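Zn-dependent hydrolase, glyoxylase (Echinicola vietnamensis, PDB 6T5K) probably hydrolyses beta-lactam antibiotics to substituted beta-amino acids, as a zinc-dependent class B metallo-beta-lactamase of the periplasm. Local coordinates at residues H38-S44 against C56-I62; D71-S76 against L103-L109; T79-L83 against A111-I117; V93-A98 against I117-A121. Numbering follows the deposited sequence.

Interaction 1: H38-S44 against C56-I62; sequences HTYVHVS and CNGMIVI
Seven backbone hydrogen bonds tie H38-S44 to C56-I62. Three pairs are doubly bonded: Y40 N to I60 O and I60 N to Y40 O (both 2.9 Å), H42 N to G58 O (2.9 Å) and G58 N to H42 O (2.8 Å), S44 N to C56 O (3.0 Å) and C56 N to S44 O (2.7 Å). The seventh runs from I62 N to H38 O (2.9 Å). T39-V61, V41-M59 and V43-N57 are the intervening non-hydrogen-bonded pairs, with CA-H...O contacts such as M59 CA to Y40 O (3.2 Å). A water links H42 ND1 (2.9 Å), S44 OG (2.7 Å) and C56 O (2.8 Å). This is the ladder of an antiparallel beta hairpin, strands 39-48 and 54-63, in the larger sheet of the metallo-beta-lactamase alpha-beta/beta-alpha sandwich; the N-to-C directions of segments 39-44 and 56-62 differ by 150° and their axes approach to 4.5 Å. Y40, H42, S44, C56 and I60 point to one face, where G58 has no side chain. There H42 (chi1 p) lays its ring over G58, CA 3.6 Å from the ring centroid, a place where any CB would clash with H42 NE2. Y40 (chi1 m) receives I62 CD1 over its ring, 3.9 Å from the centroid, and L82 of helix 76-88 packs on H42 and I60. T39, V41, V43, N57, M59 and V61 occupy the other face, where M59 (chi1 t) meets V177 and F179 of the second sheet.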
loop_
_atom_site.group_PDB
_atom_site.type_symbol
_atom_site.label_atom_id
_atom_site.label_comp_id
_atom_site.label_asym_id
_atom_site.label_seq_id
_atom_site.Cartn_x
_atom_site.Cartn_y
_atom_site.Cartn_z
ATOM N N HIS A 38 2.926 14.573 4.823
ATOM C CA HIS A 38 1.689 14.259 4.137
ATOM C C HIS A 38 1.368 12.776 4.057
ATOM O O HIS A 38 0.393 12.419 3.396
ATOM C CB HIS A 38 1.717 14.818 2.710
ATOM C CG HIS A 38 1.929 16.287 2.658
ATOM N ND1 HIS A 38 3.181 16.844 2.507
ATOM C CD2 HIS A 38 1.060 17.320 2.762
ATOM C CE1 HIS A 38 3.076 18.160 2.527
ATOM N NE2 HIS A 38 1.805 18.476 2.695
ATOM N N THR A 39 2.162 11.891 4.647
ATOM C CA THR A 39 1.869 10.474 4.522
ATOM C C THR A 39 1.783 9.797 5.878
ATOM O O THR A 39 2.386 10.227 6.871
ATOM C CB THR A 39 2.826 9.679 3.585
ATOM O OG1 THR A 39 4.057 9.367 4.249
ATOM C CG2 THR A 39 3.075 10.442 2.308
ATOM N N TYR A 40 0.971 8.752 5.890
ATOM C CA TYR A 40 0.588 8.028 7.086
ATOM C C TYR A 40 0.590 6.539 6.758
ATOM O O TYR A 40 0.311 6.132 5.625
ATOM C CB TYR A 40 -0.847 8.391 7.495
ATOM C CG TYR A 40 -1.079 9.851 7.763
ATOM C CD1 TYR A 40 -1.018 10.794 6.732
ATOM C CD2 TYR A 40 -1.304 10.308 9.056
ATOM C CE1 TYR A 40 -1.197 12.138 6.986
ATOM C CE2 TYR A 40 -1.524 11.647 9.313
ATOM C CZ TYR A 40 -1.441 12.562 8.273
ATOM O OH TYR A 40 -1.639 13.901 8.511
ATOM N N VAL A 41 0.910 5.720 7.748
ATOM C CA VAL A 41 0.774 4.276 7.613
ATOM C C VAL A 41 -0.455 3.840 8.401
ATOM O O VAL A 41 -0.635 4.247 9.556
ATOM C CB VAL A 41 2.035 3.545 8.101
ATOM C CG1 VAL A 41 1.874 2.063 7.944
ATOM C CG2 VAL A 41 3.272 4.056 7.372
ATOM N N HIS A 42 -1.339 3.073 7.771
ATOM C CA HIS A 42 -2.410 2.412 8.500
ATOM C C HIS A 42 -2.020 0.956 8.714
ATOM O O HIS A 42 -1.562 0.284 7.788
ATOM C CB HIS A 42 -3.782 2.602 7.863
ATOM C CG HIS A 42 -3.991 1.967 6.523
ATOM N ND1 HIS A 42 -4.390 0.651 6.385
ATOM C CD2 HIS A 42 -4.061 2.514 5.286
ATOM C CE1 HIS A 42 -4.661 0.413 5.119
ATOM N NE2 HIS A 42 -4.432 1.520 4.429
ATOM N N VAL A 43 -2.207 0.472 9.941
ATOM C CA VAL A 43 -1.745 -0.852 10.346
ATOM C C VAL A 43 -2.933 -1.615 10.894
ATOM O O VAL A 43 -3.587 -1.150 11.835
ATOM C CB VAL A 43 -0.627 -0.781 11.396
ATOM C CG1 VAL A 43 -0.106 -2.182 11.698
ATOM C CG2 VAL A 43 0.522 0.099 10.919
ATOM N N SER A 44 -3.201 -2.778 10.311
ATOM C CA SER A 44 -4.222 -3.710 10.782
ATOM C C SER A 44 -3.586 -5.088 10.943
ATOM O O SER A 44 -2.458 -5.328 10.510
ATOM C CB SER A 44 -5.406 -3.744 9.813
ATOM O OG SER A 44 -4.992 -3.980 8.481
ATOM N N CYS A 56 -0.406 -5.725 8.822
ATOM C CA CYS A 56 -0.540 -5.380 7.414
ATOM C C CYS A 56 -0.564 -3.865 7.308
ATOM O O CYS A 56 -1.302 -3.197 8.043
ATOM C CB CYS A 56 -1.826 -5.933 6.819
ATOM S SG CYS A 56 -1.951 -7.737 6.909
ATOM N N ASN A 57 0.247 -3.325 6.411
ATOM C CA ASN A 57 0.355 -1.890 6.231
ATOM C C ASN A 57 -0.363 -1.426 4.968
ATOM O O ASN A 57 -0.338 -2.100 3.939
ATOM C CB ASN A 57 1.817 -1.461 6.087
ATOM C CG ASN A 57 2.640 -1.800 7.286
ATOM O OD1 ASN A 57 2.146 -1.851 8.433
ATOM N ND2 ASN A 57 3.922 -2.030 7.047
ATOM N N GLY A 58 -0.984 -0.254 5.061
ATOM C CA GLY A 58 -1.274 0.555 3.900
ATOM C C GLY A 58 -0.801 1.972 4.150
ATOM O O GLY A 58 -0.208 2.282 5.189
ATOM N N MET A 59 -1.078 2.831 3.185
ATOM C CA MET A 59 -0.617 4.212 3.244
ATOM C C MET A 59 -1.816 5.122 3.017
ATOM O O MET A 59 -2.713 4.789 2.249
ATOM C CB MET A 59 0.462 4.490 2.178
ATOM C CG MET A 59 0.941 5.952 2.169
ATOM S SD MET A 59 2.391 6.233 1.105
ATOM C CE MET A 59 1.652 6.150 -0.518
ATOM N N ILE A 60 -1.823 6.261 3.692
ATOM C CA ILE A 60 -2.728 7.360 3.397
ATOM C C ILE A 60 -1.868 8.556 3.038
ATOM O O ILE A 60 -0.928 8.886 3.769
ATOM C CB ILE A 60 -3.625 7.718 4.595
ATOM C CG1 ILE A 60 -4.157 6.472 5.277
ATOM C CG2 ILE A 60 -4.782 8.611 4.118
ATOM C CD1 ILE A 60 -4.802 6.774 6.584
ATOM N N VAL A 61 -2.182 9.208 1.921
ATOM C CA VAL A 61 -1.599 10.493 1.576
ATOM C C VAL A 61 -2.674 11.537 1.800
ATOM O O VAL A 61 -3.797 11.362 1.324
ATOM C CB VAL A 61 -1.114 10.500 0.123
ATOM C CG1 VAL A 61 -0.447 11.844 -0.208
ATOM C CG2 VAL A 61 -0.185 9.317 -0.090
ATOM N N ILE A 62 -2.340 12.596 2.543
ATOM C CA ILE A 62 -3.285 13.660 2.884
ATOM C C ILE A 62 -2.657 15.000 2.522
ATOM O O ILE A 62 -1.540 15.311 2.954
ATOM C CB ILE A 62 -3.681 13.628 4.372
ATOM C CG1 ILE A 62 -4.239 12.251 4.748
ATOM C CG2 ILE A 62 -4.714 14.706 4.666
ATOM C CD1 ILE A 62 -4.605 12.081 6.232
HETATM O O HOH W 1 -3.723 -2.032 7.093
#

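Interaction 2: D71-S76 against L103-L109; sequences DTPSTS and LDCLGGL. With ZN (zinc ion), chain H.
The short helix 103-106 and the turn after it, just past the zinc ligands H100 and H102, pack against the loop between strand 66-70 and helix 76-88. D104, in this short helix, binds the Zn(2+) #2 ion through OD2 at 2.3 Å, while its OD1 accepts a hydrogen bond from a zinc-bound water, 2.6 Å from that water's O; C182 and H223 complete the protein ligands. D71-S76 lies alongside without regular structure, with D71 at positive phi (72°) and T72 and P73 extended. T72 N donates to C105 O (2.9 Å), and D71 CA lies 3.5 Å from the same oxygen. In the metallo-beta-lactamase fold, loops at strand ends carry the metal ligands, here segment 103-109. T72 (chi1 p) joins the two segments: its OG1 accepts from G108 N (3.0 Å) and donates to P73 O (2.8 Å). G108 lies in a type I turn, L106 to L109, closed by L109 N to L106 O (3.1 Å). G107 CA comes within 3.4 Å of S74 O, where a CB would clash. S74 CA approaches L103 O (3.4 Å), and T72 CG2 touches L109 CD2 (3.9 Å). D71 OD1 is hydrogen-bonded to T99, and T75 N-caps helix 76-88 through E78 N.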
loop_
_atom_site.group_PDB
_atom_site.type_symbol
_atom_site.label_atom_id
_atom_site.label_comp_id
_atom_site.label_asym_id
_atom_site.label_seq_id
_atom_site.Cartn_x
_atom_site.Cartn_y
_atom_site.Cartn_z
ATOM N N ASP A 71 -4.248 0.458 -0.264
ATOM C CA ASP A 71 -4.655 -0.782 0.387
ATOM C C ASP A 71 -5.748 -0.547 1.421
ATOM O O ASP A 71 -5.759 0.461 2.145
ATOM C CB ASP A 71 -3.495 -1.535 1.025
ATOM C CG ASP A 71 -2.615 -2.242 0.012
ATOM O OD1 ASP A 71 -2.829 -2.091 -1.209
ATOM O OD2 ASP A 71 -1.680 -2.945 0.460
ATOM N N THR A 72 -6.661 -1.471 1.468
ATOM C CA THR A 72 -7.589 -1.527 2.582
ATOM C C THR A 72 -7.021 -2.444 3.657
ATOM O O THR A 72 -6.216 -3.334 3.360
ATOM C CB THR A 72 -8.942 -2.092 2.150
ATOM O OG1 THR A 72 -8.826 -3.476 1.796
ATOM C CG2 THR A 72 -9.493 -1.346 0.960
ATOM N N PRO A 73 -7.410 -2.244 4.910
ATOM C CA PRO A 73 -7.308 -3.340 5.878
ATOM C C PRO A 73 -7.972 -4.605 5.337
ATOM O O PRO A 73 -8.768 -4.541 4.397
ATOM C CB PRO A 73 -8.026 -2.789 7.114
ATOM C CG PRO A 73 -7.902 -1.270 6.978
ATOM C CD PRO A 73 -8.017 -1.034 5.486
ATOM N N SER A 74 -7.653 -5.772 5.896
ATOM C CA SER A 74 -8.192 -7.020 5.350
ATOM C C SER A 74 -9.704 -7.112 5.490
ATOM O O SER A 74 -10.376 -7.757 4.670
ATOM C CB SER A 74 -7.581 -8.220 6.080
ATOM O OG SER A 74 -6.222 -8.390 5.716
ATOM N N THR A 75 -10.254 -6.539 6.544
ATOM C CA THR A 75 -11.651 -6.779 6.824
ATOM C C THR A 75 -12.465 -5.521 6.571
ATOM O O THR A 75 -11.954 -4.396 6.610
ATOM C CB THR A 75 -11.894 -7.228 8.262
ATOM O OG1 THR A 75 -11.821 -6.082 9.075
ATOM C CG2 THR A 75 -10.885 -8.267 8.749
ATOM N N SER A 76 -13.759 -5.735 6.307
ATOM C CA SER A 76 -14.696 -4.628 6.157
ATOM C C SER A 76 -14.722 -3.763 7.409
ATOM O O SER A 76 -14.726 -2.526 7.324
ATOM C CB SER A 76 -16.097 -5.182 5.887
ATOM O OG SER A 76 -16.283 -5.465 4.517
ATOM N N LEU A 103 -6.198 -10.159 -0.210
ATOM C CA LEU A 103 -7.182 -9.558 0.705
ATOM C C LEU A 103 -6.601 -8.470 1.609
ATOM O O LEU A 103 -7.354 -7.593 2.054
ATOM C CB LEU A 103 -7.893 -10.657 1.496
ATOM C CG LEU A 103 -8.836 -11.519 0.644
ATOM C CD1 LEU A 103 -9.299 -12.697 1.481
ATOM C CD2 LEU A 103 -10.051 -10.728 0.156
ATOM N N ASP A 104 -5.297 -8.472 1.868
ATOM C CA ASP A 104 -4.689 -7.380 2.632
ATOM C C ASP A 104 -4.431 -6.143 1.773
ATOM O O ASP A 104 -3.732 -5.214 2.211
ATOM C CB ASP A 104 -3.405 -7.832 3.363
ATOM C CG ASP A 104 -2.334 -8.427 2.439
ATOM O OD1 ASP A 104 -2.705 -9.205 1.520
ATOM O OD2 ASP A 104 -1.102 -8.143 2.674
ATOM N N CYS A 105 -4.973 -6.140 0.560
ATOM C CA CYS A 105 -5.023 -4.977 -0.300
ATOM C C CYS A 105 -6.445 -4.547 -0.592
ATOM O O CYS A 105 -6.694 -3.352 -0.765
ATOM C CB CYS A 105 -4.327 -5.275 -1.634
ATOM S SG CYS A 105 -2.663 -5.852 -1.439
ATOM N N LEU A 106 -7.394 -5.500 -0.701
ATOM C CA LEU A 106 -8.704 -5.123 -1.211
ATOM C C LEU A 106 -9.871 -5.743 -0.465
ATOM O O LEU A 106 -11.014 -5.586 -0.904
ATOM C CB LEU A 106 -8.822 -5.400 -2.721
ATOM C CG LEU A 106 -8.285 -6.729 -3.263
ATOM C CD1 LEU A 106 -9.108 -7.864 -2.688
ATOM C CD2 LEU A 106 -8.372 -6.752 -4.757
ATOM N N GLY A 107 -9.630 -6.410 0.658
ATOM C CA GLY A 107 -10.724 -7.045 1.360
ATOM C C GLY A 107 -11.819 -6.080 1.771
ATOM O O GLY A 107 -12.982 -6.469 1.894
ATOM N N GLY A 108 -11.475 -4.817 1.969
ATOM C CA GLY A 108 -12.447 -3.832 2.399
ATOM C C GLY A 108 -12.948 -2.869 1.345
ATOM O O GLY A 108 -13.512 -1.825 1.686
ATOM N N LEU A 109 -12.832 -3.211 0.065
ATOM C CA LEU A 109 -13.200 -2.234 -0.952
ATOM C C LEU A 109 -14.674 -1.827 -0.886
ATOM O O LEU A 109 -15.016 -0.696 -1.258
ATOM C CB LEU A 109 -12.897 -2.764 -2.341
ATOM C CG LEU A 109 -11.436 -2.684 -2.763
ATOM C CD1 LEU A 109 -11.344 -3.233 -4.166
ATOM C CD2 LEU A 109 -10.892 -1.270 -2.703
HETATM ZN ZN ZN H . 0.908 -8.943 1.920
HETATM O O HOH W 2 -0.386 -10.215 0.810
HETATM O O HOH W 3 2.776 -10.273 1.783
#

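Interaction 3: T79-L83 against A111-I117; sequences TSELL and AFHARNI. With EDO (1,2-ethanediol), chain D; EDO (1,2-ethanediol), chain F.
Two helices on the same side of the larger sheet of the metallo-beta-lactamase sandwich, 76-88 and 109-114, meet through apolar side chains, with CA atoms 6.0 Å apart at S80-A111 and 7.9 Å at L83-F112. L83 (chi1 m, chi2 t) is the central side chain. Its CD1 sits over the F112 ring, 3.9 Å from the centroid and 7° off the normal, a CH-pi contact, and 3.9 Å from A111 CB; its CD2 reaches F112 CE2 (3.7 Å) and I117 CD1 (3.9 Å). The F112 ring (chi1 m, chi2 86°) also touches V69 and V96 of the sheet. T79 (chi1 m) puts CG2 3.3 Å from F112 CE1 and 3.8 Å from A111 CB, while its OG1 is hydrogen-bonded to T75 O. A Schellman motif with N116 at positive phi ends helix 109-114, I117 N donating to F112 O (3.1 Å). R115, extended through chi2 and chi3, forms a salt bridge from NE to E87 OE2 and bends at chi4 (83°); NH1 donates to A111 O (2.9 Å), and L83 CD1 lies over the guanidinium face, 3.8 Å from R115 NH1.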
loop_
_atom_site.group_PDB
_atom_site.type_symbol
_atom_site.label_atom_id
_atom_site.label_comp_id
_atom_site.label_asym_id
_atom_site.label_seq_id
_atom_site.Cartn_x
_atom_site.Cartn_y
_atom_site.Cartn_z
ATOM N N THR A 79 -11.812 -1.507 7.656
ATOM C CA THR A 79 -11.831 -0.478 6.635
ATOM C C THR A 79 -12.827 0.611 7.017
ATOM O O THR A 79 -12.568 1.803 6.828
ATOM C CB THR A 79 -12.116 -1.092 5.259
ATOM O OG1 THR A 79 -11.162 -2.146 5.024
ATOM C CG2 THR A 79 -11.995 -0.085 4.163
ATOM N N SER A 80 -13.994 0.224 7.539
ATOM C CA SER A 80 -14.944 1.215 8.040
ATOM C C SER A 80 -14.346 2.067 9.157
ATOM O O SER A 80 -14.584 3.280 9.221
ATOM C CB SER A 80 -16.216 0.513 8.508
ATOM O OG SER A 80 -16.790 -0.172 7.402
ATOM N N GLU A 81 -13.532 1.465 10.022
ATOM C CA GLU A 81 -12.863 2.237 11.064
ATOM C C GLU A 81 -11.915 3.266 10.461
ATOM O O GLU A 81 -11.860 4.423 10.905
ATOM C CB GLU A 81 -12.093 1.285 11.975
ATOM C CG GLU A 81 -12.046 1.680 13.398
ATOM C CD GLU A 81 -11.328 0.672 14.267
ATOM O OE1 GLU A 81 -10.544 1.124 15.108
ATOM O OE2 GLU A 81 -11.553 -0.557 14.132
ATOM N N LEU A 82 -11.150 2.857 9.456
ATOM C CA LEU A 82 -10.288 3.793 8.753
ATOM C C LEU A 82 -11.098 4.947 8.173
ATOM O O LEU A 82 -10.724 6.113 8.309
ATOM C CB LEU A 82 -9.525 3.032 7.668
ATOM C CG LEU A 82 -8.616 3.807 6.718
ATOM C CD1 LEU A 82 -7.552 4.602 7.466
ATOM C CD2 LEU A 82 -7.958 2.839 5.742
ATOM N N LEU A 83 -12.186 4.636 7.472
ATOM C CA LEU A 83 -12.951 5.675 6.806
ATOM C C LEU A 83 -13.622 6.581 7.821
ATOM O O LEU A 83 -13.755 7.784 7.581
ATOM C CB LEU A 83 -13.952 5.026 5.849
ATOM C CG LEU A 83 -13.261 4.515 4.584
ATOM C CD1 LEU A 83 -14.073 3.503 3.843
ATOM C CD2 LEU A 83 -12.987 5.693 3.701
ATOM N N ALA A 111 -16.498 -0.994 1.500
ATOM C CA ALA A 111 -16.671 0.175 2.347
ATOM C C ALA A 111 -16.378 1.462 1.581
ATOM O O ALA A 111 -16.998 2.497 1.829
ATOM C CB ALA A 111 -15.788 0.063 3.588
ATOM N N PHE A 112 -15.403 1.427 0.675
ATOM C CA PHE A 112 -15.137 2.590 -0.159
ATOM C C PHE A 112 -16.233 2.761 -1.196
ATOM O O PHE A 112 -16.746 3.871 -1.399
ATOM C CB PHE A 112 -13.778 2.436 -0.834
ATOM C CG PHE A 112 -12.625 2.710 0.073
ATOM C CD1 PHE A 112 -12.102 1.719 0.886
ATOM C CD2 PHE A 112 -12.061 3.970 0.129
ATOM C CE1 PHE A 112 -11.031 1.980 1.721
ATOM C CE2 PHE A 112 -11.004 4.227 0.966
ATOM C CZ PHE A 112 -10.495 3.225 1.762
ATOM N N HIS A 113 -16.628 1.663 -1.837
ATOM C CA HIS A 113 -17.623 1.744 -2.884
ATOM C C HIS A 113 -18.945 2.244 -2.331
ATOM O O HIS A 113 -19.609 3.067 -2.960
ATOM C CB HIS A 113 -17.782 0.375 -3.512
ATOM C CG HIS A 113 -16.557 -0.111 -4.217
ATOM N ND1 HIS A 113 -16.390 -1.426 -4.583
ATOM C CD2 HIS A 113 -15.441 0.546 -4.635
ATOM C CE1 HIS A 113 -15.217 -1.563 -5.183
ATOM N NE2 HIS A 113 -14.616 -0.385 -5.213
ATOM N N ALA A 114 -19.317 1.803 -1.139
ATOM C CA ALA A 114 -20.564 2.257 -0.530
ATOM C C ALA A 114 -20.614 3.776 -0.408
ATOM O O ALA A 114 -21.701 4.378 -0.446
ATOM C CB ALA A 114 -20.672 1.637 0.855
ATOM N N ARG A 115 -19.460 4.404 -0.235
ATOM C CA ARG A 115 -19.331 5.845 -0.104
ATOM C C ARG A 115 -19.071 6.542 -1.432
ATOM O O ARG A 115 -18.799 7.752 -1.446
ATOM C CB ARG A 115 -18.201 6.163 0.874
ATOM C CG ARG A 115 -18.513 5.762 2.306
ATOM C CD ARG A 115 -17.244 5.704 3.166
ATOM N NE ARG A 115 -17.562 5.573 4.572
ATOM C CZ ARG A 115 -17.846 4.422 5.175
ATOM N NH1 ARG A 115 -17.819 3.285 4.494
ATOM N NH2 ARG A 115 -18.171 4.414 6.469
ATOM N N ASN A 116 -19.171 5.813 -2.543
ATOM C CA ASN A 116 -18.937 6.385 -3.867
ATOM C C ASN A 116 -17.517 6.899 -4.004
ATOM O O ASN A 116 -17.257 7.813 -4.786
ATOM C CB ASN A 116 -20.014 7.412 -4.205
ATOM C CG ASN A 116 -21.377 6.749 -4.379
ATOM O OD1 ASN A 116 -21.501 5.614 -4.841
ATOM N ND2 ASN A 116 -22.419 7.470 -3.959
ATOM N N ILE A 117 -16.586 6.256 -3.314
ATOM C CA ILE A 117 -15.158 6.530 -3.486
ATOM C C ILE A 117 -14.635 5.550 -4.518
ATOM O O ILE A 117 -14.781 4.336 -4.337
ATOM C CB ILE A 117 -14.394 6.395 -2.166
ATOM C CG1 ILE A 117 -14.965 7.326 -1.096
ATOM C CG2 ILE A 117 -12.895 6.721 -2.397
ATOM C CD1 ILE A 117 -14.529 6.988 0.324
HETATM C C1 EDO D . -22.306 2.475 -3.815
HETATM O O1 EDO D . -23.195 3.384 -3.154
HETATM C C2 EDO D . -22.810 1.039 -3.662
HETATM O O2 EDO D . -21.719 0.108 -3.668
HETATM C C1 EDO F . -17.243 -6.015 -4.363
HETATM O O1 EDO F . -16.730 -6.212 -5.714
HETATM C C2 EDO F . -16.992 -4.621 -3.733
HETATM O O2 EDO F . -18.100 -3.646 -3.788
#

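Interaction 4: V93-A98 against I117-A121; sequences VNAVVA and IPSYA
Backbone hydrogen bonds hold V93-A98 beside I117-A121 in parallel: V96 N to P118 O (3.0 Å), Y120 N to V96 O (2.9 Å) and A98 N to Y120 O (3.0 Å). V96 pairs with S119 and V97 with Y120, each pair 4.8 Å between CA atoms, and the strand axes approach to 4.7 Å at 34°. CA-H...O contacts accompany the ladder: S119 CA to V96 O (3.2 Å), A95 CA to P118 O (3.3 Å) and V97 CA to Y120 O (3.3 Å). Ahead of the first paired residue, N94 breaks the extended backbone with helix-like phi/psi (-84/-31°), and its O meets P118 CG at 3.3 Å. Side-chain packing differs on the two faces. V96 (chi1 p) and S119 (chi1 p) share one, V96 CG1 lying 3.5 Å from S119 CB, and L109 of helix 109-114 touches both. On the other, Y120 (chi1 m) lays its ring back along the neighbouring strand, CE1 3.7 Å from A95 CB, and packs with V97 against L147 of strand 144-149. At the V93 end, I117 (chi1 m, chi2 t) packs CD1 3.8 Å from V93 CB and CG2 3.6 Å from V93 O. Among polar side chains, S119 OG is hydrogen-bonded to H113 NE2 and N94 OD1 to Q92 NE2. Strand 92-98, the intervening helices and strand 119-122 form a beta-alpha-beta crossover, the metallo-beta-lactamase arrangement in which H100, H102 and D104 follow the first strand.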
loop_
_atom_site.group_PDB
_atom_site.type_symbol
_atom_site.label_atom_id
_atom_site.label_comp_id
_atom_site.label_asym_id
_atom_site.label_seq_id
_atom_site.Cartn_x
_atom_site.Cartn_y
_atom_site.Cartn_z
ATOM N N VAL A 93 -12.094 11.946 0.687
ATOM C CA VAL A 93 -11.355 10.757 0.277
ATOM C C VAL A 93 -11.584 10.587 -1.218
ATOM O O VAL A 93 -12.683 10.282 -1.674
ATOM C CB VAL A 93 -11.757 9.512 1.074
ATOM C CG1 VAL A 93 -10.868 8.375 0.673
ATOM C CG2 VAL A 93 -11.669 9.821 2.562
ATOM N N ASN A 94 -10.533 10.812 -1.987
ATOM C CA ASN A 94 -10.660 10.856 -3.436
ATOM C C ASN A 94 -10.610 9.490 -4.088
ATOM O O ASN A 94 -11.210 9.304 -5.148
ATOM C CB ASN A 94 -9.501 11.651 -4.037
ATOM C CG ASN A 94 -9.567 13.123 -3.720
ATOM O OD1 ASN A 94 -10.600 13.635 -3.306
ATOM N ND2 ASN A 94 -8.466 13.820 -3.927
ATOM N N ALA A 95 -9.878 8.546 -3.515
ATOM C CA ALA A 95 -9.664 7.278 -4.194
ATOM C C ALA A 95 -9.040 6.309 -3.218
ATOM O O ALA A 95 -8.413 6.712 -2.227
ATOM C CB ALA A 95 -8.745 7.440 -5.412
ATOM N N VAL A 96 -9.214 5.025 -3.525
ATOM C CA VAL A 96 -8.467 3.948 -2.905
ATOM C C VAL A 96 -7.780 3.150 -4.005
ATOM O O VAL A 96 -8.337 2.973 -5.095
ATOM C CB VAL A 96 -9.352 3.051 -2.018
ATOM C CG1 VAL A 96 -10.492 2.415 -2.812
ATOM C CG2 VAL A 96 -8.500 1.989 -1.337
ATOM N N VAL A 97 -6.566 2.684 -3.722
ATOM C CA VAL A 97 -5.776 1.887 -4.646
ATOM C C VAL A 97 -5.504 0.535 -4.002
ATOM O O VAL A 97 -4.990 0.474 -2.887
ATOM C CB VAL A 97 -4.434 2.573 -4.970
ATOM C CG1 VAL A 97 -3.604 1.731 -5.912
ATOM C CG2 VAL A 97 -4.667 3.958 -5.556
ATOM N N ALA A 98 -5.797 -0.548 -4.721
ATOM C CA ALA A 98 -5.447 -1.897 -4.274
ATOM C C ALA A 98 -4.136 -2.262 -4.956
ATOM O O ALA A 98 -4.080 -2.327 -6.189
ATOM C CB ALA A 98 -6.509 -2.910 -4.680
ATOM N N ILE A 117 -16.586 6.256 -3.314
ATOM C CA ILE A 117 -15.158 6.530 -3.486
ATOM C C ILE A 117 -14.635 5.550 -4.518
ATOM O O ILE A 117 -14.781 4.336 -4.337
ATOM C CB ILE A 117 -14.394 6.395 -2.166
ATOM C CG1 ILE A 117 -14.965 7.326 -1.096
ATOM C CG2 ILE A 117 -12.895 6.721 -2.397
ATOM C CD1 ILE A 117 -14.529 6.988 0.324
ATOM N N PRO A 118 -14.005 6.011 -5.593
ATOM C CA PRO A 118 -13.584 5.084 -6.640
ATOM C C PRO A 118 -12.349 4.309 -6.233
ATOM O O PRO A 118 -11.480 4.817 -5.521
ATOM C CB PRO A 118 -13.246 6.012 -7.809
ATOM C CG PRO A 118 -12.864 7.312 -7.157
ATOM C CD PRO A 118 -13.787 7.416 -5.968
ATOM N N SER A 119 -12.271 3.077 -6.719
ATOM C CA SER A 119 -11.136 2.209 -6.471
ATOM C C SER A 119 -10.388 1.932 -7.767
ATOM O O SER A 119 -10.999 1.755 -8.833
ATOM C CB SER A 119 -11.566 0.900 -5.823
ATOM O OG SER A 119 -12.468 0.165 -6.634
ATOM N N TYR A 120 -9.068 1.904 -7.653
ATOM C CA TYR A 120 -8.189 1.712 -8.787
ATOM C C TYR A 120 -7.191 0.603 -8.498
ATOM O O TYR A 120 -6.827 0.357 -7.354
ATOM C CB TYR A 120 -7.346 2.970 -9.025
ATOM C CG TYR A 120 -8.131 4.191 -9.408
ATOM C CD1 TYR A 120 -8.777 4.949 -8.451
ATOM C CD2 TYR A 120 -8.246 4.581 -10.744
ATOM C CE1 TYR A 120 -9.500 6.078 -8.803
ATOM C CE2 TYR A 120 -8.959 5.717 -11.101
ATOM C CZ TYR A 120 -9.594 6.454 -10.123
ATOM O OH TYR A 120 -10.301 7.580 -10.473
ATOM N N ALA A 121 -6.710 -0.034 -9.561
ATOM C CA ALA A 121 -5.692 -1.064 -9.418
ATOM C C ALA A 121 -5.108 -1.347 -10.790
ATOM O O ALA A 121 -5.633 -0.914 -11.817
ATOM C CB ALA A 121 -6.280 -2.338 -8.813
#

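How the interactions relate
Interactions 1 and 4 are ladders in the same larger mixed sheet, antiparallel in the hairpin and parallel in the crossover, and about 7 Å separates their nearest atoms. Interaction 3 lies in the helical layer over the sheet, and interaction 2 at the strand ends beside the zinc site; both cross interaction 4 along the chain. All four are largely buried, but interaction 1 lies nearest the chain centre (about 7 Å between centres) and interaction 3 farthest (about 16 Å). Backbone bonding dominates 1 and 4; interaction 2 mixes loop hydrogen bonds with zinc ligation, and interaction 3 joins its helices through apolar side chains. I117 belongs to both 3 and 4, T79 packs on T72 between 2 and 3, and L82 of helix 76-88 packs on H42 and I60 of interaction 1.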